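Side-chain contacts in TRAP dicarboxylate transporter, DctP subunit (Sulfurospirillum deleyianum, PDB 4OVS), which probably serves as the periplasmic solute-binding subunit of a TRAP dicarboxylate transporter, binding succinate for uptake: residues S90-T95 against L103-F108; H115-L120 against Y142-F147. All coordinates share one frame; numbering follows the deposited sequence.

How the interactions relate
Interaction 1 closes before interaction 2 opens along the chain, and their centres lie about 12 Å apart. Residues 90-95 and 103-108 both belong to the loop between strand 86-87 and helix 113-120; interaction 2 then sets that helix against strand 137-152 of the mixed sheet. The two meet in a common apolar cluster: Phe91 CE1 lies 3.6 Å from Tyr142 CD1, and Phe104 CE2 lies 3.8 Å from Leu120 CD2. Lys93, a succinate-binding residue, sits on the loop of interaction 1. Another, Tyr236, is near Phe91, so the cluster probably lies behind one side of the succinate site; Asp144 of interaction 2 is also near Tyr236.

Interaction 1: S90-T95 against L103-F108; sequences SFSKFT and LFDLPF
Phe91 and Phe104 stand opposite in register, CA atoms 6.9 Å apart, and Ser92 and Asp105 follow at much the same spacing. Residues 91-95 and 103-105 have helical backbone angles without a regular helix: Lys93 N, Phe94 N and Thr95 N bond back to the carbonyls three residues earlier, as Leu106 N does to Leu103 O.

The rings of Phe91 and Phe104 form a T-shaped (edge-to-face) pair, with centroids 4.9 Å apart and planes at 62°. Phe104 presents its edge, placing CD2 over one face of Phe91 but displaced toward the rim; its CB comes in as well, 3.4 Å from Phe91 CD2. In both residues CB points toward the other segment, and CG anti to the carbonyl carbon (chi1 near -60°) brings the rings together.

Beside this apolar pair lies a polar one. Ser92 OG donates to Asp105 OD2 at 2.7 Å, meeting the carboxylate on its syn side and 19° out of its plane. The same OD2 bonds to Ser173 OG, so two serines grip one oxygen of this buried acid and probably limit its rotation. Behind Ser92, its carbonyl oxygen accepts from both Thr95 N and Thr95 OG1 on the same face, with 2.9 Å from Thr95 OG1 to Ser92 O; this closes the turn that carries Ser92. The intervening Lys93 points its CB away from residues 103-108, and its NZ bonds to succinate and makes a salt bridge with Asp72. Two short turns of one loop, the loop carrying this succinate-binding lysine, are thus clasped by an aromatic pair and a Ser-Asp bond.

Helix 123-134 packs against Phe104 through Leu128, while helix 174-181 lies beside Ser92 and Asp105 through Leu176 and Val175. Backbone bonding between Phe91 and Gly235 ties the turn to strand 233-241.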
ATOM      1  N   SER A  90      -1.768   3.113  -3.013  1.00 25.16           N
ATOM      2  CA  SER A  90      -0.453   2.876  -2.416  1.00 22.57           C
ATOM      3  C   SER A  90       0.608   3.715  -3.166  1.00 29.46           C
ATOM      4  O   SER A  90       0.384   4.148  -4.289  1.00 24.24           O
ATOM      5  CB  SER A  90      -0.073   1.416  -2.463  1.00 23.20           C
ATOM      6  OG  SER A  90       0.219   1.042  -3.785  1.00 28.10           O
ATOM      7  N   PHE A  91       1.757   3.932  -2.530  1.00 32.56           N
ATOM      8  CA  PHE A  91       2.806   4.770  -3.102  1.00 33.05           C
ATOM      9  C   PHE A  91       3.178   4.324  -4.518  1.00 30.11           C
ATOM     10  O   PHE A  91       3.411   5.131  -5.418  1.00 26.84           O
ATOM     11  CB  PHE A  91       4.049   4.759  -2.174  1.00 32.54           C
ATOM     12  CG  PHE A  91       3.770   5.226  -0.740  1.00 21.85           C
ATOM     13  CD1 PHE A  91       2.807   6.175  -0.485  1.00 23.11           C
ATOM     14  CD2 PHE A  91       4.438   4.664   0.328  1.00 28.97           C
ATOM     15  CE1 PHE A  91       2.521   6.562   0.798  1.00 27.23           C
ATOM     16  CE2 PHE A  91       4.152   5.035   1.620  1.00 28.19           C
ATOM     17  CZ  PHE A  91       3.218   5.997   1.857  1.00 27.94           C
ATOM     18  N   SER A  92       3.290   3.033  -4.708  1.00 22.67           N
ATOM     19  CA  SER A  92       3.670   2.481  -6.031  1.00 30.87           C
ATOM     20  C   SER A  92       2.743   2.951  -7.145  1.00 28.16           C
ATOM     21  O   SER A  92       3.153   3.070  -8.294  1.00 25.91           O
ATOM     22  CB  SER A  92       3.607   0.941  -6.035  1.00 25.82           C
ATOM     23  OG  SER A  92       4.572   0.342  -5.178  1.00 26.14           O
ATOM     24  N   LYS A  93       1.486   3.186  -6.800  1.00 25.44           N
ATOM     25  CA  LYS A  93       0.467   3.521  -7.755  1.00 26.08           C
ATOM     26  C   LYS A  93       0.685   4.938  -8.320  1.00 32.31           C
ATOM     27  O   LYS A  93       0.164   5.264  -9.364  1.00 28.91           O
ATOM     28  CB  LYS A  93      -0.912   3.404  -7.110  1.00 31.48           C
ATOM     29  CG  LYS A  93      -1.220   2.060  -6.469  1.00 32.44           C
ATOM     30  CD  LYS A  93      -1.509   0.954  -7.466  1.00 30.97           C
ATOM     31  CE  LYS A  93      -1.237  -0.438  -6.873  1.00 31.35           C
ATOM     32  NZ  LYS A  93      -2.199  -0.878  -5.847  1.00 23.68           N
ATOM     33  N   PHE A  94       1.483   5.752  -7.634  1.00 26.16           N
ATOM     34  CA  PHE A  94       1.802   7.113  -8.075  1.00 30.07           C
ATOM     35  C   PHE A  94       3.067   7.213  -8.926  1.00 35.02           C
ATOM     36  O   PHE A  94       3.395   8.281  -9.461  1.00 32.25           O
ATOM     37  CB  PHE A  94       2.019   8.024  -6.854  1.00 24.96           C
ATOM     38  CG  PHE A  94       0.759   8.309  -6.051  1.00 28.09           C
ATOM     39  CD1 PHE A  94      -0.066   9.379  -6.374  1.00 25.40           C
ATOM     40  CD2 PHE A  94       0.417   7.516  -4.967  1.00 28.58           C
ATOM     41  CE1 PHE A  94      -1.193   9.656  -5.649  1.00 26.93           C
ATOM     42  CE2 PHE A  94      -0.733   7.788  -4.223  1.00 23.16           C
ATOM     43  CZ  PHE A  94      -1.533   8.845  -4.560  1.00 25.11           C
ATOM     44  N   THR A  95       3.804   6.123  -9.040  1.00 36.98           N
ATOM     45  CA  THR A  95       5.169   6.235  -9.547  1.00 38.67           C
ATOM     46  C   THR A  95       5.291   6.574 -11.035  1.00 37.43           C
ATOM     47  O   THR A  95       6.351   6.989 -11.467  1.00 35.73           O
ATOM     48  CB  THR A  95       6.028   4.998  -9.173  1.00 36.99           C
ATOM     49  OG1 THR A  95       5.550   3.815  -9.839  1.00 33.41           O
ATOM     50  CG2 THR A  95       6.017   4.793  -7.631  1.00 32.58           C
ATOM     51  N   LEU A 103      10.812   6.269  -3.924  1.00 31.44           N
ATOM     52  CA  LEU A 103      11.615   6.302  -2.710  1.00 32.43           C
ATOM     53  C   LEU A 103      11.067   5.349  -1.616  1.00 27.51           C
ATOM     54  O   LEU A 103      11.805   4.597  -1.030  1.00 25.84           O
ATOM     55  CB  LEU A 103      11.661   7.725  -2.175  1.00 36.99           C
ATOM     56  CG  LEU A 103      12.255   7.990  -0.800  1.00 36.34           C
ATOM     57  CD1 LEU A 103      13.759   7.785  -0.762  1.00 36.36           C
ATOM     58  CD2 LEU A 103      11.904   9.409  -0.471  1.00 41.18           C
ATOM     59  N   PHE A 104       9.774   5.388  -1.379  1.00 32.93           N
ATOM     60  CA  PHE A 104       9.151   4.636  -0.299  1.00 29.28           C
ATOM     61  C   PHE A 104       9.002   3.109  -0.609  1.00 32.16           C
ATOM     62  O   PHE A 104       8.684   2.315   0.270  1.00 29.77           O
ATOM     63  CB  PHE A 104       7.768   5.218  -0.024  1.00 33.73           C
ATOM     64  CG  PHE A 104       7.763   6.666   0.393  1.00 33.07           C
ATOM     65  CD1 PHE A 104       8.883   7.266   0.945  1.00 36.05           C
ATOM     66  CD2 PHE A 104       6.606   7.428   0.261  1.00 33.90           C
ATOM     67  CE1 PHE A 104       8.864   8.591   1.354  1.00 31.32           C
ATOM     68  CE2 PHE A 104       6.584   8.778   0.667  1.00 32.20           C
ATOM     69  CZ  PHE A 104       7.702   9.345   1.217  1.00 34.34           C
ATOM     70  N   ASP A 105       9.243   2.716  -1.855  1.00 32.13           N
ATOM     71  CA  ASP A 105       9.268   1.309  -2.266  1.00 28.77           C
ATOM     72  C   ASP A 105      10.639   0.654  -2.137  1.00 31.56           C
ATOM     73  O   ASP A 105      10.757  -0.554  -2.248  1.00 28.73           O
ATOM     74  CB  ASP A 105       8.902   1.178  -3.742  1.00 29.58           C
ATOM     75  CG  ASP A 105       7.440   1.171  -3.980  1.00 33.24           C
ATOM     76  OD1 ASP A 105       6.666   1.104  -2.995  1.00 32.39           O
ATOM     77  OD2 ASP A 105       7.068   1.234  -5.172  1.00 34.58           O
ATOM     78  N   LEU A 106      11.693   1.440  -1.958  1.00 28.76           N
ATOM     79  CA  LEU A 106      13.035   0.855  -1.944  1.00 28.56           C
ATOM     80  C   LEU A 106      13.154  -0.189  -0.849  1.00 31.91           C
ATOM     81  O   LEU A 106      12.678   0.008   0.257  1.00 25.59           O
ATOM     82  CB  LEU A 106      14.083   1.928  -1.739  1.00 31.75           C
ATOM     83  CG  LEU A 106      14.280   2.886  -2.906  1.00 28.70           C
ATOM     84  CD1 LEU A 106      15.086   4.113  -2.435  1.00 36.62           C
ATOM     85  CD2 LEU A 106      14.965   2.157  -4.083  1.00 31.19           C
ATOM     86  N   PRO A 107      13.767  -1.323  -1.161  1.00 34.95           N
ATOM     87  CA  PRO A 107      13.827  -2.386  -0.152  1.00 37.06           C
ATOM     88  C   PRO A 107      14.671  -2.016   1.070  1.00 37.69           C
ATOM     89  O   PRO A 107      15.783  -1.553   0.942  1.00 34.11           O
ATOM     90  CB  PRO A 107      14.413  -3.572  -0.915  1.00 35.02           C
ATOM     91  CG  PRO A 107      14.966  -3.021  -2.184  1.00 39.64           C
ATOM     92  CD  PRO A 107      14.185  -1.778  -2.489  1.00 39.08           C
ATOM     93  N   PHE A 108      14.089  -2.189   2.253  1.00 31.19           N
ATOM     94  CA  PHE A 108      14.758  -1.911   3.516  1.00 28.58           C
ATOM     95  C   PHE A 108      15.066  -0.441   3.787  1.00 30.07           C
ATOM     96  O   PHE A 108      15.879  -0.149   4.648  1.00 37.51           O
ATOM     97  CB  PHE A 108      16.040  -2.720   3.647  1.00 30.53           C
ATOM     98  CG  PHE A 108      15.797  -4.195   3.719  1.00 33.70           C
ATOM     99  CD1 PHE A 108      15.443  -4.789   4.913  1.00 31.02           C
ATOM    100  CD2 PHE A 108      15.882  -4.977   2.589  1.00 33.02           C
ATOM    101  CE1 PHE A 108      15.188  -6.152   4.995  1.00 33.38           C
ATOM    102  CE2 PHE A 108      15.636  -6.361   2.659  1.00 34.16           C
ATOM    103  CZ  PHE A 108      15.288  -6.943   3.865  1.00 30.05           C
TER

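Interaction 2: H115-L120 against Y142-F147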
ATOM      1  N   HIS A 115      10.766   5.272  12.423  1.00 30.57           N
ATOM      2  CA  HIS A 115      11.458   5.895  11.307  1.00 30.66           C
ATOM      3  C   HIS A 115      10.447   6.402  10.274  1.00 30.78           C
ATOM      4  O   HIS A 115      10.469   7.570   9.892  1.00 31.33           O
ATOM      5  CB  HIS A 115      12.423   4.902  10.659  1.00 29.48           C
ATOM      6  CG  HIS A 115      13.269   5.508   9.584  1.00 31.98           C
ATOM      7  ND1 HIS A 115      13.743   4.794   8.502  1.00 32.50           N
ATOM      8  CD2 HIS A 115      13.703   6.777   9.411  1.00 34.82           C
ATOM      9  CE1 HIS A 115      14.447   5.595   7.721  1.00 36.88           C
ATOM     10  NE2 HIS A 115      14.451   6.799   8.261  1.00 38.18           N
ATOM     11  N   LEU A 116       9.550   5.513   9.849  1.00 28.92           N
ATOM     12  CA  LEU A 116       8.540   5.809   8.835  1.00 30.66           C
ATOM     13  C   LEU A 116       7.762   7.088   9.108  1.00 26.97           C
ATOM     14  O   LEU A 116       7.645   7.993   8.270  1.00 24.22           O
ATOM     15  CB  LEU A 116       7.540   4.647   8.783  1.00 26.97           C
ATOM     16  CG  LEU A 116       6.377   4.777   7.796  1.00 24.98           C
ATOM     17  CD1 LEU A 116       6.934   4.572   6.425  1.00 32.30           C
ATOM     18  CD2 LEU A 116       5.227   3.776   8.021  1.00 24.09           C
ATOM     19  N   TYR A 117       7.180   7.166  10.291  1.00 27.42           N
ATOM     20  CA  TYR A 117       6.313   8.290  10.583  1.00 26.37           C
ATOM     21  C   TYR A 117       7.096   9.632  10.657  1.00 38.26           C
ATOM     22  O   TYR A 117       6.570  10.680  10.282  1.00 32.09           O
ATOM     23  CB  TYR A 117       5.531   8.025  11.858  1.00 26.50           C
ATOM     24  CG  TYR A 117       4.338   7.132  11.634  1.00 28.57           C
ATOM     25  CD1 TYR A 117       3.338   7.496  10.744  1.00 31.10           C
ATOM     26  CD2 TYR A 117       4.209   5.917  12.302  1.00 25.55           C
ATOM     27  CE1 TYR A 117       2.240   6.684  10.532  1.00 27.38           C
ATOM     28  CE2 TYR A 117       3.104   5.103  12.090  1.00 25.12           C
ATOM     29  CZ  TYR A 117       2.139   5.492  11.228  1.00 25.16           C
ATOM     30  OH  TYR A 117       1.056   4.680  11.005  1.00 30.25           O
ATOM     31  N   LYS A 118       8.353   9.581  11.110  1.00 35.83           N
ATOM     32  CA  LYS A 118       9.203  10.759  11.100  1.00 37.47           C
ATOM     33  C   LYS A 118       9.459  11.219   9.672  1.00 33.19           C
ATOM     34  O   LYS A 118       9.618  12.405   9.420  1.00 34.72           O
ATOM     35  CB  LYS A 118      10.535  10.487  11.801  1.00 39.48           C
ATOM     36  CG  LYS A 118      10.453  10.486  13.343  1.00 40.54           C
ATOM     37  CD  LYS A 118      11.827  10.298  13.975  1.00 42.28           C
ATOM     38  CE  LYS A 118      11.733   9.933  15.478  1.00 43.84           C
ATOM     39  NZ  LYS A 118      13.031   9.508  16.103  1.00 43.19           N
ATOM     40  N   VAL A 119       9.530  10.289   8.736  1.00 26.18           N
ATOM     41  CA  VAL A 119       9.677  10.668   7.342  1.00 30.99           C
ATOM     42  C   VAL A 119       8.369  11.200   6.762  1.00 31.04           C
ATOM     43  O   VAL A 119       8.322  12.323   6.218  1.00 30.26           O
ATOM     44  CB  VAL A 119      10.222   9.508   6.515  1.00 28.73           C
ATOM     45  CG1 VAL A 119      10.159   9.827   5.030  1.00 32.17           C
ATOM     46  CG2 VAL A 119      11.621   9.236   6.922  1.00 28.91           C
ATOM     47  N   LEU A 120       7.311  10.428   6.916  1.00 28.90           N
ATOM     48  CA  LEU A 120       6.018  10.768   6.326  1.00 31.04           C
ATOM     49  C   LEU A 120       5.449  12.065   6.868  1.00 31.27           C
ATOM     50  O   LEU A 120       4.933  12.858   6.098  1.00 27.84           O
ATOM     51  CB  LEU A 120       4.990   9.648   6.516  1.00 28.07           C
ATOM     52  CG  LEU A 120       5.279   8.318   5.818  1.00 29.15           C
ATOM     53  CD1 LEU A 120       4.111   7.314   5.970  1.00 27.03           C
ATOM     54  CD2 LEU A 120       5.636   8.518   4.361  1.00 35.30           C
ATOM     55  N   TYR A 142      -0.964  10.787   4.810  1.00 21.61           N
ATOM     56  CA  TYR A 142      -0.501   9.424   4.671  1.00 20.68           C
ATOM     57  C   TYR A 142      -1.166   8.473   5.653  1.00 23.34           C
ATOM     58  O   TYR A 142      -1.334   8.811   6.849  1.00 23.39           O
ATOM     59  CB  TYR A 142       0.999   9.353   4.893  1.00 24.55           C
ATOM     60  CG  TYR A 142       1.820  10.108   3.869  1.00 26.35           C
ATOM     61  CD1 TYR A 142       2.008   9.590   2.616  1.00 24.25           C
ATOM     62  CD2 TYR A 142       2.437  11.306   4.174  1.00 28.01           C
ATOM     63  CE1 TYR A 142       2.776  10.238   1.674  1.00 29.15           C
ATOM     64  CE2 TYR A 142       3.210  11.982   3.217  1.00 29.51           C
ATOM     65  CZ  TYR A 142       3.380  11.432   1.970  1.00 29.45           C
ATOM     66  OH  TYR A 142       4.146  12.071   0.991  1.00 32.41           O
ATOM     67  N   TRP A 143      -1.509   7.290   5.120  1.00 23.52           N
ATOM     68  CA  TRP A 143      -2.039   6.127   5.852  1.00 19.63           C
ATOM     69  C   TRP A 143      -1.075   4.943   5.784  1.00 20.82           C
ATOM     70  O   TRP A 143      -0.295   4.848   4.843  1.00 23.02           O
ATOM     71  CB  TRP A 143      -3.368   5.707   5.255  1.00 17.65           C
ATOM     72  CG  TRP A 143      -4.548   6.565   5.572  1.00 15.70           C
ATOM     73  CD1 TRP A 143      -4.542   7.811   6.121  1.00 22.61           C
ATOM     74  CD2 TRP A 143      -5.915   6.255   5.302  1.00 16.63           C
ATOM     75  NE1 TRP A 143      -5.838   8.268   6.262  1.00 19.94           N
ATOM     76  CE2 TRP A 143      -6.697   7.327   5.766  1.00 17.90           C
ATOM     77  CE3 TRP A 143      -6.571   5.134   4.749  1.00 15.79           C
ATOM     78  CZ2 TRP A 143      -8.096   7.322   5.708  1.00 16.59           C
ATOM     79  CZ3 TRP A 143      -7.932   5.132   4.710  1.00 15.08           C
ATOM     80  CH2 TRP A 143      -8.689   6.209   5.192  1.00 15.08           C
ATOM     81  N   ASP A 144      -1.153   4.026   6.778  1.00 20.99           N
ATOM     82  CA  ASP A 144      -0.204   2.924   6.983  1.00 18.91           C
ATOM     83  C   ASP A 144      -0.885   1.601   6.558  1.00 18.91           C
ATOM     84  O   ASP A 144      -2.070   1.423   6.828  1.00 19.79           O
ATOM     85  CB  ASP A 144       0.071   2.792   8.492  1.00 20.08           C
ATOM     86  CG  ASP A 144       1.101   1.750   8.828  1.00 22.91           C
ATOM     87  OD1 ASP A 144       1.843   1.274   7.941  1.00 25.60           O
ATOM     88  OD2 ASP A 144       1.200   1.408  10.039  1.00 29.14           O
ATOM     89  N   ALA A 145      -0.146   0.728   5.897  1.00 22.27           N
ATOM     90  CA  ALA A 145      -0.554  -0.668   5.768  1.00 20.79           C
ATOM     91  C   ALA A 145       0.365  -1.497   6.619  1.00 21.86           C
ATOM     92  O   ALA A 145      -0.034  -1.924   7.668  1.00 22.89           O
ATOM     93  CB  ALA A 145      -0.570  -1.168   4.280  1.00 24.33           C
ATOM     94  N   GLY A 146       1.597  -1.721   6.145  1.00 19.37           N
ATOM     95  CA  GLY A 146       2.599  -2.378   6.923  1.00 17.46           C
ATOM     96  C   GLY A 146       3.763  -2.808   6.059  1.00 17.15           C
ATOM     97  O   GLY A 146       3.782  -2.590   4.853  1.00 18.50           O
ATOM     98  N   PHE A 147       4.739  -3.439   6.696  1.00 22.19           N
ATOM     99  CA  PHE A 147       5.845  -4.023   5.983  1.00 25.73           C
ATOM    100  C   PHE A 147       5.397  -5.277   5.227  1.00 23.36           C
ATOM    101  O   PHE A 147       4.446  -5.942   5.614  1.00 20.49           O
ATOM    102  CB  PHE A 147       6.980  -4.341   6.954  1.00 21.28           C
ATOM    103  CG  PHE A 147       7.708  -3.128   7.430  1.00 26.12           C
ATOM    104  CD1 PHE A 147       8.779  -2.610   6.708  1.00 27.89           C
ATOM    105  CD2 PHE A 147       7.306  -2.487   8.569  1.00 32.29           C
ATOM    106  CE1 PHE A 147       9.430  -1.501   7.135  1.00 30.08           C
ATOM    107  CE2 PHE A 147       7.958  -1.373   8.993  1.00 33.37           C
ATOM    108  CZ  PHE A 147       9.032  -0.882   8.275  1.00 30.19           C
TER
HETATM  109  O   HOH W   1       0.471   2.861  12.563  1.00 24.19           O
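Leu120 lies over one face of the Tyr142 ring, its CD2 methyl 4.0 Å from the centroid and only 6° off the ring normal, a well-centred CH-pi contact. The two side chains run obliquely to each other. The leucine's other branch bears on the root of the tyrosine, with Leu120 CD1 3.9 Å from Tyr142 CB, and Leu120 CB approaches CD2 of the ring. CG of Leu120 stands anti to the carbonyl carbon, which turns CD1 toward that root and lays CD2 over the ring. At the far end of the ring, Tyr142 OH bonds to Gly125 O, so the tyrosine is held by its face and by its hydroxyl. An alanine in place of Tyr142 would probably leave Leu120 CD2 without its aromatic seat and Gly125 O without this hydroxyl partner.

A second pairing, more polar, forms between Tyr117 and Asp144. Their side chains cross at about a right angle, with ring and carboxylate planes 83° apart, and Tyr117 OH touches Asp144 CB at 3.3 Å. A water joins the polar ends: it accepts from Tyr117 OH at 2.5 Å, lying in the plane of the ring at its edge, and donates to Asp144 OD2 at 3.0 Å. With CG anti to the backbone N, the carboxylate of Asp144 swings past the Tyr117 hydroxyl, and OD2 takes both the water and a salt bridge with Lys113. OD1 bonds to Tyr233 OH; these partners probably favour the charged form of this buried acid. On the OD1 side, Leu116 CD2 comes loosely near.

Helix 115-120 packs nearly antiparallel to strand 142-147, axes at 160° and 10.3 Å apart: a helix on one strand of the mixed sheet, as in the alpha/beta domains of solute-binding proteins, beside the succinate site, where Asp144 lies about 6 Å from Tyr236 between side chains.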